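Local coordinates for ribosomal RNA processing protein 6 (Trypanosoma brucei brucei, PDB 4NLC) that acts as a 3'-5' exoribonuclease of the exosome-associated RRP6 family, probably degrading single-stranded RNA in ribosomal RNA processing, and is represented by its catalytic core, at residues I114-R117 / T118-F121; L185-A188 / V189-C193; M215-Y218 / A219-T223; L226-V229 / Y230-K234. The protein carries 1 engineered substitution. All blocks are in the same frame, centred on the assembly; numbering follows the deposited sequence.

Interaction 1 (I114-R117 / T118-F121)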
loop_
_atom_site.group_PDB
_atom_site.type_symbol
_atom_site.label_atom_id
_atom_site.label_comp_id
_atom_site.label_asym_id
_atom_site.label_seq_id
_atom_site.Cartn_x
_atom_site.Cartn_y
_atom_site.Cartn_z
ATOM N N ILE A 114 3.178 9.338 -11.354
ATOM C CA ILE A 114 4.206 8.940 -12.312
ATOM C C ILE A 114 4.917 10.168 -12.824
ATOM O O ILE A 114 4.263 11.080 -13.320
ATOM C CB ILE A 114 3.654 8.085 -13.510
ATOM C CG1 ILE A 114 3.005 6.754 -13.046
ATOM C CG2 ILE A 114 4.772 7.776 -14.522
ATOM C CD1 ILE A 114 1.672 6.480 -13.689
ATOM N N SER A 115 6.248 10.150 -12.810
ATOM C CA SER A 115 7.006 11.215 -13.443
ATOM C C SER A 115 7.896 10.631 -14.520
ATOM O O SER A 115 8.490 9.563 -14.334
ATOM C CB SER A 115 7.872 11.981 -12.444
ATOM O OG SER A 115 7.136 12.797 -11.546
ATOM N N THR A 116 8.027 11.372 -15.620
ATOM C CA THR A 116 8.960 11.081 -16.706
ATOM C C THR A 116 9.947 12.235 -16.673
ATOM O O THR A 116 9.736 13.195 -15.930
ATOM C CB THR A 116 8.268 10.929 -18.106
ATOM O OG1 THR A 116 7.887 12.196 -18.635
ATOM C CG2 THR A 116 7.085 9.976 -18.098
ATOM N N ARG A 117 10.996 12.177 -17.499
ATOM C CA ARG A 117 11.976 13.262 -17.609
ATOM C C ARG A 117 11.335 14.580 -18.069
ATOM O O ARG A 117 11.919 15.629 -17.850
ATOM C CB ARG A 117 13.099 12.877 -18.609
ATOM C CG ARG A 117 13.890 11.624 -18.229
ATOM C CD ARG A 117 14.554 11.734 -16.858
ATOM N NE ARG A 117 15.404 10.576 -16.657
ATOM C CZ ARG A 117 16.398 10.492 -15.787
ATOM N NH1 ARG A 117 16.648 11.496 -14.956
ATOM N NH2 ARG A 117 17.144 9.403 -15.735
ATOM N N THR A 118 10.167 14.529 -18.731
ATOM C CA THR A 118 9.562 15.735 -19.330
ATOM C C THR A 118 8.245 16.192 -18.700
ATOM O O THR A 118 7.778 17.295 -19.001
ATOM C CB THR A 118 9.385 15.534 -20.856
ATOM O OG1 THR A 118 8.807 14.240 -21.128
ATOM C CG2 THR A 118 10.685 15.710 -21.608
ATOM N N GLN A 119 7.632 15.349 -17.853
ATOM C CA GLN A 119 6.347 15.686 -17.260
ATOM C C GLN A 119 5.934 14.762 -16.124
ATOM O O GLN A 119 6.516 13.685 -15.940
ATOM C CB GLN A 119 5.254 15.719 -18.351
ATOM C CG GLN A 119 5.060 14.390 -19.046
ATOM C CD GLN A 119 4.098 14.492 -20.195
ATOM O OE1 GLN A 119 4.357 13.974 -21.282
ATOM N NE2 GLN A 119 2.940 15.090 -19.963
ATOM N N ASP A 120 4.889 15.191 -15.393
ATOM C CA ASP A 120 4.319 14.478 -14.267
ATOM C C ASP A 120 2.878 14.071 -14.559
ATOM O O ASP A 120 2.188 14.749 -15.312
ATOM C CB ASP A 120 4.369 15.386 -13.011
ATOM C CG ASP A 120 5.761 15.811 -12.574
ATOM O OD1 ASP A 120 6.722 15.044 -12.805
ATOM O OD2 ASP A 120 5.887 16.894 -11.985
ATOM N N PHE A 121 2.418 12.982 -13.924
ATOM C CA PHE A 121 1.065 12.461 -14.040
ATOM C C PHE A 121 0.561 12.050 -12.674
ATOM O O PHE A 121 1.347 11.646 -11.815
ATOM C CB PHE A 121 1.017 11.253 -14.978
ATOM C CG PHE A 121 1.434 11.552 -16.400
ATOM C CD1 PHE A 121 0.513 12.051 -17.323
ATOM C CD2 PHE A 121 2.749 11.341 -16.818
ATOM C CE1 PHE A 121 0.895 12.319 -18.642
ATOM C CE2 PHE A 121 3.129 11.597 -18.140
ATOM C CZ PHE A 121 2.189 12.065 -19.048
HETATM O O HOH W 1 8.818 15.560 -14.525
HETATM O O HOH W 2 6.806 12.268 -21.107
#
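The hydroxyl OG1 of Thr116 is gripped by the backbone of the turn that follows it and by a water. Thr118 N donates to Thr116 OG1 at 3.3 Å, an ST turn, and Gln119 N adds a weak bond to the same oxygen. A water at 2.7 Å from Thr116 OG1 also binds Thr118 OG1 and Gln119 OE1, tying three side chains together at the bend. With chi1 at 75°, OG1 lies between the backbone N and the carbonyl carbon, which lets it face these amides, while CG2 turns to the edge of the Phe121 ring.

The loop belongs to a tight beta hairpin between strands 108-115 and 120-123. Thr116 N closes it by donating to Gln119 O at 2.8 Å, and Ile114 with Phe121 forms an antiparallel hydrogen-bonded pair, Phe121 N lying 2.7 Å from Ile114 O. Between them, Ser115 and Asp120 form a non-hydrogen-bonded pair tied through its side chains: Ser115 OG donates to Asp120 OD1 at 2.6 Å, coming from well above the carboxylate plane (52° out of it). A second water donates to both Asp120 OD1 and Thr116 O.

Asp120 OD2 turns to Gln220 and His224, and Ser115 OG also bonds to Thr223. Arg117, at the bend, reaches instead for Asp231 and Glu92 in two salt bridges, and Ile114 and Phe121 pack on Leu83 of helix 77-87. A buried carboxylate met by this many donors is probably held ionised and fixed in its rotation, a polar anchor for the hairpin.

Interaction 2 (L185-A188 / V189-C193)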
loop_
_atom_site.group_PDB
_atom_site.type_symbol
_atom_site.label_atom_id
_atom_site.label_comp_id
_atom_site.label_asym_id
_atom_site.label_seq_id
_atom_site.Cartn_x
_atom_site.Cartn_y
_atom_site.Cartn_z
ATOM N N LEU A 185 12.297 9.385 1.786
ATOM C CA LEU A 185 12.087 10.165 0.580
ATOM C C LEU A 185 12.447 11.636 0.801
ATOM O O LEU A 185 13.161 12.212 -0.024
ATOM C CB LEU A 185 10.654 10.018 0.004
ATOM C CG LEU A 185 10.371 10.841 -1.264
ATOM C CD1 LEU A 185 11.196 10.348 -2.452
ATOM C CD2 LEU A 185 8.918 10.823 -1.607
ATOM N N ALA A 186 11.960 12.221 1.915
ATOM C CA ALA A 186 12.246 13.602 2.290
ATOM C C ALA A 186 13.757 13.806 2.354
ATOM O O ALA A 186 14.232 14.802 1.824
ATOM C CB ALA A 186 11.611 13.940 3.643
ATOM N N PHE A 187 14.520 12.852 2.967
ATOM C CA PHE A 187 15.979 12.957 3.019
ATOM C C PHE A 187 16.587 13.062 1.615
ATOM O O PHE A 187 17.349 13.992 1.382
ATOM C CB PHE A 187 16.642 11.792 3.796
ATOM C CG PHE A 187 18.130 11.754 3.544
ATOM C CD1 PHE A 187 18.981 12.687 4.139
ATOM C CD2 PHE A 187 18.680 10.829 2.662
ATOM C CE1 PHE A 187 20.355 12.673 3.879
ATOM C CE2 PHE A 187 20.060 10.816 2.402
ATOM C CZ PHE A 187 20.891 11.735 3.020
ATOM N N ALA A 188 16.265 12.109 0.699
ATOM C CA ALA A 188 16.806 12.043 -0.670
ATOM C C ALA A 188 16.585 13.336 -1.434
ATOM O O ALA A 188 17.515 13.866 -2.043
ATOM C CB ALA A 188 16.172 10.874 -1.438
ATOM N N VAL A 189 15.352 13.854 -1.391
ATOM C CA VAL A 189 14.984 15.081 -2.089
ATOM C C VAL A 189 15.736 16.267 -1.489
ATOM O O VAL A 189 16.301 17.074 -2.233
ATOM C CB VAL A 189 13.449 15.273 -2.185
ATOM C CG1 VAL A 189 13.102 16.613 -2.815
ATOM C CG2 VAL A 189 12.813 14.129 -2.985
ATOM N N ASP A 190 15.816 16.342 -0.164
ATOM C CA ASP A 190 16.561 17.429 0.469
ATOM C C ASP A 190 18.087 17.304 0.239
ATOM O O ASP A 190 18.742 18.304 -0.028
ATOM C CB ASP A 190 16.186 17.527 1.952
ATOM C CG ASP A 190 16.834 18.643 2.745
ATOM O OD1 ASP A 190 17.157 19.695 2.146
ATOM O OD2 ASP A 190 16.953 18.495 3.975
ATOM N N HIS A 191 18.641 16.086 0.284
ATOM C CA HIS A 191 20.086 15.874 0.111
ATOM C C HIS A 191 20.565 16.188 -1.306
ATOM O O HIS A 191 21.565 16.880 -1.489
ATOM C CB HIS A 191 20.482 14.438 0.513
ATOM C CG HIS A 191 21.952 14.192 0.502
ATOM N ND1 HIS A 191 22.775 14.755 1.442
ATOM C CD2 HIS A 191 22.699 13.451 -0.346
ATOM C CE1 HIS A 191 24.000 14.340 1.150
ATOM N NE2 HIS A 191 24.003 13.545 0.089
ATOM N N PHE A 192 19.841 15.694 -2.301
ATOM C CA PHE A 192 20.227 15.867 -3.694
ATOM C C PHE A 192 19.652 17.116 -4.372
ATOM O O PHE A 192 20.333 17.723 -5.193
ATOM C CB PHE A 192 19.882 14.608 -4.490
ATOM C CG PHE A 192 20.687 13.398 -4.073
ATOM C CD1 PHE A 192 22.067 13.349 -4.287
ATOM C CD2 PHE A 192 20.063 12.283 -3.522
ATOM C CE1 PHE A 192 22.804 12.219 -3.938
ATOM C CE2 PHE A 192 20.807 11.154 -3.164
ATOM C CZ PHE A 192 22.171 11.132 -3.374
ATOM N N CYS A 193 18.414 17.483 -4.058
ATOM C CA CYS A 193 17.760 18.606 -4.722
ATOM C C CYS A 193 17.697 19.866 -3.885
ATOM O O CYS A 193 17.386 20.918 -4.438
ATOM C CB CYS A 193 16.367 18.202 -5.203
ATOM S SG CYS A 193 16.290 16.586 -6.000
#
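With chi1 at 166° in Phe187 and -174° in His191, both rings extend anti to their own backbone N and run the same way, side by side, one helical turn apart. The imidazole does not sit squarely on the phenyl ring: the planes are only 21° apart, but the centroids lie 5.0 Å from each other, and the rings are slid until they barely overlap. What covers the face of Phe187 is the methylene of His191, a CH-pi contact in which CB stands 4.0 Å from the ring centroid, offset toward the rim. Beyond it, Phe187 CZ comes to 3.7 Å from His191 CG.

The imidazole in turn presents its edge to the next residue, CD2 lying 3.7 Å above the plane of the Phe192 ring and over its centre. Leu185 and Val189 repeat the four-residue spacing on another side of the helix, touching through Leu185 CD1 and Val189 CG2 at 4.1 Å.

Underneath runs regular backbone bonding, with His191 N to Phe187 O the short member at 2.7 Å. Ser184 OG also accepts from Phe187 N at the start of the helix. Ala188 and Phe187 both touch Leu176 of helix 172-178, while Phe192 packs on Leu233 and Leu236 of helix 226-238. The arrangement is that of an amphipathic alpha-helix in the exonuclease domain, with His191 toward the more exposed side and Ala188 and Phe192 buried against these two neighbouring helices.

Interaction 3 (M215-Y218 / A219-T223)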
loop_
_atom_site.group_PDB
_atom_site.type_symbol
_atom_site.label_atom_id
_atom_site.label_comp_id
_atom_site.label_asym_id
_atom_site.label_seq_id
_atom_site.Cartn_x
_atom_site.Cartn_y
_atom_site.Cartn_z
ATOM N N MET A 215 -2.757 18.875 -1.912
ATOM C CA MET A 215 -2.597 17.419 -2.026
ATOM C C MET A 215 -2.178 17.023 -3.465
ATOM O O MET A 215 -1.400 16.076 -3.643
ATOM C CB MET A 215 -3.862 16.702 -1.564
ATOM C CG MET A 215 -3.969 16.638 -0.063
ATOM S SD MET A 215 -5.530 15.994 0.571
ATOM C CE MET A 215 -5.358 14.270 0.303
ATOM N N VAL A 216 -2.613 17.800 -4.483
ATOM C CA VAL A 216 -2.166 17.565 -5.866
ATOM C C VAL A 216 -0.645 17.858 -5.896
ATOM O O VAL A 216 0.123 17.058 -6.427
ATOM C CB VAL A 216 -2.939 18.411 -6.908
ATOM C CG1 VAL A 216 -2.317 18.274 -8.290
ATOM C CG2 VAL A 216 -4.425 18.037 -6.947
ATOM N N SER A 217 -0.222 18.969 -5.263
ATOM C CA SER A 217 1.193 19.362 -5.183
ATOM C C SER A 217 2.026 18.326 -4.403
ATOM O O SER A 217 3.096 17.936 -4.878
ATOM C CB SER A 217 1.342 20.761 -4.599
ATOM O OG SER A 217 2.720 21.071 -4.535
ATOM N N TYR A 218 1.500 17.838 -3.246
ATOM C CA TYR A 218 2.136 16.778 -2.457
ATOM C C TYR A 218 2.369 15.517 -3.291
ATOM O O TYR A 218 3.460 14.937 -3.236
ATOM C CB TYR A 218 1.292 16.406 -1.214
ATOM C CG TYR A 218 1.929 15.317 -0.368
ATOM C CD1 TYR A 218 1.678 13.971 -0.623
ATOM C CD2 TYR A 218 2.808 15.633 0.664
ATOM C CE1 TYR A 218 2.291 12.967 0.123
ATOM C CE2 TYR A 218 3.394 14.639 1.442
ATOM C CZ TYR A 218 3.138 13.308 1.167
ATOM O OH TYR A 218 3.742 12.339 1.930
ATOM N N ALA A 219 1.321 15.056 -3.999
ATOM C CA ALA A 219 1.368 13.849 -4.830
ATOM C C ALA A 219 2.402 13.975 -5.971
ATOM O O ALA A 219 3.246 13.093 -6.159
ATOM C CB ALA A 219 -0.019 13.551 -5.389
ATOM N N GLN A 220 2.357 15.096 -6.693
ATOM C CA GLN A 220 3.286 15.402 -7.765
ATOM C C GLN A 220 4.769 15.405 -7.286
ATOM O O GLN A 220 5.630 14.847 -7.978
ATOM C CB GLN A 220 2.917 16.765 -8.376
ATOM C CG GLN A 220 3.879 17.222 -9.459
ATOM C CD GLN A 220 3.650 18.651 -9.894
ATOM O OE1 GLN A 220 3.139 19.497 -9.145
ATOM N NE2 GLN A 220 4.030 18.946 -11.126
ATOM N N GLN A 221 5.053 16.032 -6.124
ATOM C CA GLN A 221 6.417 16.186 -5.616
ATOM C C GLN A 221 7.057 14.890 -5.105
ATOM O O GLN A 221 8.285 14.838 -5.031
ATOM C CB GLN A 221 6.487 17.295 -4.569
ATOM C CG GLN A 221 6.641 18.669 -5.200
ATOM C CD GLN A 221 6.477 19.773 -4.203
ATOM O OE1 GLN A 221 7.129 19.804 -3.164
ATOM N NE2 GLN A 221 5.588 20.704 -4.495
ATOM N N ASP A 222 6.253 13.833 -4.836
ATOM C CA ASP A 222 6.757 12.530 -4.416
ATOM C C ASP A 222 7.479 11.803 -5.572
ATOM O O ASP A 222 8.345 10.969 -5.293
ATOM C CB ASP A 222 5.620 11.650 -3.855
ATOM C CG ASP A 222 5.291 11.842 -2.381
ATOM O OD1 ASP A 222 5.991 12.642 -1.706
ATOM O OD2 ASP A 222 4.347 11.188 -1.899
ATOM N N THR A 223 7.158 12.138 -6.865
ATOM C CA THR A 223 7.839 11.513 -8.006
ATOM C C THR A 223 8.679 12.485 -8.832
ATOM O O THR A 223 9.607 12.059 -9.516
ATOM C CB THR A 223 6.845 10.778 -8.914
ATOM O OG1 THR A 223 5.871 11.699 -9.426
ATOM C CG2 THR A 223 6.192 9.599 -8.240
HETATM O O HOH W 3 3.683 21.112 -7.062
HETATM O O HOH W 4 5.631 15.494 -1.707
#
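Tyr218 and Asp222 lie one turn apart on helix 213-224, in the Tyr-x-x-x-Asp spacing of the Exo III motif of DEDDy exonucleases, the RNase D-like group to which RRP6 proteins belong. In those relatives both residues are part of the active site, and the same role is probable here. The two side chains pass each other at a slant, with the phenol and carboxylate planes 69° apart. Asp222 OD2 comes to 3.4 Å from Tyr218 CE1, while OD1 stands 4.0 Å above the ring plane, toward its rim. The tyrosine ring extends anti to its backbone N (chi1 -180°), whereas the aspartate CG swings back beside its own N (chi1 -85°), putting the carboxylate at the rim, OD1 over the face and OD2 beyond CE1.

Asp96 and Glu98 of strand 92-100 crowd acidic groups round Asp222 OD2, as in the metal-binding clusters of related enzymes. Along the polar side of the helix, Ser217 OG and Gln221 NE2 approach without hydrogen-bonding geometry. A water instead links Ser217 OG with Gln220 OE1 as Gln220 NE2 turns to Asp120. Ala219 meets Leu111 and Gln113 of strand 108-115, seating the helix on the sheet. The backbone bond from Asp222 N to Tyr218 O is weak at 3.4 Å, and beside it a water spans the same two residues, donating to Tyr218 O at 2.7 Å and to Asp222 OD1 at 2.9 Å.

Interaction 4 (L226-V229 / Y230-K234)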
loop_
_atom_site.group_PDB
_atom_site.type_symbol
_atom_site.label_atom_id
_atom_site.label_comp_id
_atom_site.label_asym_id
_atom_site.label_seq_id
_atom_site.Cartn_x
_atom_site.Cartn_y
_atom_site.Cartn_z
ATOM N N LEU A 226 12.417 12.180 -8.294
ATOM C CA LEU A 226 12.892 10.820 -8.167
ATOM C C LEU A 226 13.818 10.350 -9.293
ATOM O O LEU A 226 14.764 9.609 -9.011
ATOM C CB LEU A 226 11.724 9.845 -7.954
ATOM C CG LEU A 226 12.068 8.475 -7.306
ATOM C CD1 LEU A 226 12.952 8.643 -6.052
ATOM C CD2 LEU A 226 10.802 7.710 -6.930
ATOM N N LEU A 227 13.604 10.781 -10.539
ATOM C CA LEU A 227 14.529 10.348 -11.600
ATOM C C LEU A 227 15.896 11.013 -11.496
ATOM O O LEU A 227 16.878 10.372 -11.820
ATOM C CB LEU A 227 13.942 10.496 -12.999
ATOM C CG LEU A 227 12.734 9.619 -13.310
ATOM C CD1 LEU A 227 12.147 10.001 -14.649
ATOM C CD2 LEU A 227 13.076 8.145 -13.229
ATOM N N TYR A 228 15.969 12.260 -10.995
ATOM C CA TYR A 228 17.264 12.937 -10.759
ATOM C C TYR A 228 17.981 12.228 -9.631
ATOM O O TYR A 228 19.178 12.001 -9.733
ATOM C CB TYR A 228 17.096 14.422 -10.415
ATOM C CG TYR A 228 18.393 15.122 -10.030
ATOM C CD1 TYR A 228 19.348 15.447 -10.992
ATOM C CD2 TYR A 228 18.648 15.486 -8.710
ATOM C CE1 TYR A 228 20.527 16.114 -10.652
ATOM C CE2 TYR A 228 19.833 16.143 -8.354
ATOM C CZ TYR A 228 20.763 16.462 -9.333
ATOM O OH TYR A 228 21.915 17.128 -8.999
ATOM N N VAL A 229 17.249 11.896 -8.549
ATOM C CA VAL A 229 17.753 11.173 -7.367
ATOM C C VAL A 229 18.325 9.838 -7.844
ATOM O O VAL A 229 19.443 9.471 -7.477
ATOM C CB VAL A 229 16.633 11.018 -6.284
ATOM C CG1 VAL A 229 16.950 9.914 -5.275
ATOM C CG2 VAL A 229 16.389 12.347 -5.568
ATOM N N TYR A 230 17.575 9.156 -8.722
ATOM C CA TYR A 230 17.966 7.890 -9.342
ATOM C C TYR A 230 19.348 8.032 -10.053
ATOM O O TYR A 230 20.244 7.234 -9.801
ATOM C CB TYR A 230 16.857 7.436 -10.327
ATOM C CG TYR A 230 17.244 6.293 -11.239
ATOM C CD1 TYR A 230 17.540 5.030 -10.720
ATOM C CD2 TYR A 230 17.226 6.442 -12.623
ATOM C CE1 TYR A 230 17.831 3.951 -11.556
ATOM C CE2 TYR A 230 17.511 5.367 -13.473
ATOM C CZ TYR A 230 17.819 4.124 -12.932
ATOM O OH TYR A 230 18.161 3.072 -13.744
ATOM N N ASP A 231 19.512 9.069 -10.900
ATOM C CA ASP A 231 20.758 9.372 -11.623
ATOM C C ASP A 231 21.932 9.593 -10.635
ATOM O O ASP A 231 22.988 8.988 -10.788
ATOM C CB ASP A 231 20.580 10.627 -12.496
ATOM C CG ASP A 231 19.668 10.519 -13.696
ATOM O OD1 ASP A 231 19.312 9.388 -14.074
ATOM O OD2 ASP A 231 19.348 11.563 -14.286
ATOM N N ARG A 232 21.707 10.393 -9.588
ATOM C CA ARG A 232 22.710 10.677 -8.554
ATOM C C ARG A 232 23.131 9.438 -7.733
ATOM O O ARG A 232 24.327 9.255 -7.467
ATOM C CB ARG A 232 22.228 11.817 -7.649
ATOM C CG ARG A 232 22.183 13.201 -8.348
ATOM C CD ARG A 232 23.542 13.851 -8.604
ATOM N NE ARG A 232 24.328 14.035 -7.376
ATOM C CZ ARG A 232 24.209 15.061 -6.535
ATOM N NH1 ARG A 232 23.338 16.037 -6.782
ATOM N NH2 ARG A 232 24.958 15.119 -5.444
ATOM N N LEU A 233 22.154 8.571 -7.361
ATOM C CA LEU A 233 22.451 7.325 -6.630
ATOM C C LEU A 233 23.210 6.325 -7.509
ATOM O O LEU A 233 24.096 5.635 -7.009
ATOM C CB LEU A 233 21.187 6.697 -6.051
ATOM C CG LEU A 233 20.524 7.489 -4.925
ATOM C CD1 LEU A 233 19.154 6.916 -4.599
ATOM C CD2 LEU A 233 21.400 7.519 -3.700
ATOM N N LYS A 234 22.885 6.276 -8.824
ATOM C CA LYS A 234 23.599 5.428 -9.794
ATOM C C LYS A 234 25.073 5.784 -9.839
ATOM O O LYS A 234 25.901 4.885 -9.782
ATOM C CB LYS A 234 23.009 5.562 -11.212
ATOM C CG LYS A 234 21.860 4.606 -11.462
ATOM C CD LYS A 234 21.053 4.953 -12.705
ATOM C CE LYS A 234 21.818 5.022 -13.999
ATOM N NZ LYS A 234 20.916 4.899 -15.182
#
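Tyr228 and Arg232 meet twice, through the face of the phenol and through its hydroxyl. Arg232 CG lies over the ring, 3.9 Å from the centroid and displaced toward the rim, in a CH-pi contact. Farther along, Arg232 NH1 donates to Tyr228 OH at 2.9 Å, a bond somewhat bent at 143° with the oxygen close to the guanidinium plane. The guanidinium therefore does not lie flat on the ring: the two planes are 79° apart, and its edge turns to the phenol. Successive bends in the arginine chain, at chi2 (-73°) and chi3, fold it back far enough for its end to reach the hydroxyl one turn earlier.

Val229 and Leu233 run side by side on another side of the helix, CG1 and CD1 touching at 3.8 Å. The backbone holds both pairs in step, Arg232 N bonding to Tyr228 O at 3.0 Å and Leu233 N to Val229 O at 2.9 Å. Within the following turn, Lys234 CD rests 3.3 Å above the plane of the Tyr230 ring, toward its rim, and the hydroxyl of that ring bonds to Gln54.

A second shell fixes the helix from outside. Asp231 spends its oxygens on Arg117 and the backbone N of Thr61, and Tyr230 meets Phe170 in an edge-to-face ring contact. Helix 226-238 is covered by helix 185-193, where Phe192 touches Arg232 and Leu233, and by helix 172-178 against Leu233, while Leu226 and Leu227 rest on Ala94 of strand 92-100.

All four contacts lie within the 3'-5' exonuclease domain. Interactions 1 and 2 each touch both 3 and 4; 3 and 4 merely adjoin in sequence, and 1 and 2 lie about 10 Å apart (nearest atoms). Interaction 1 bonds to interaction 3 through Ser115 OG and Thr223 OG1 at 2.7 Å and Asp120 OD2 and Gln220 NE2 at 2.9 Å, linking the hairpin to the helix with the probable active-site Tyr218 and Asp222. It reaches interaction 4 by the salt bridge of Arg117 NH2 and Asp231 OD1, 2.7 Å. Interactions 2 and 4 pack through Phe192 CD1 and Arg232 CZ at 3.5 Å. Leu185 CD2, 3.4 Å from Asp222 OD1, brings interaction 2 to the probable site.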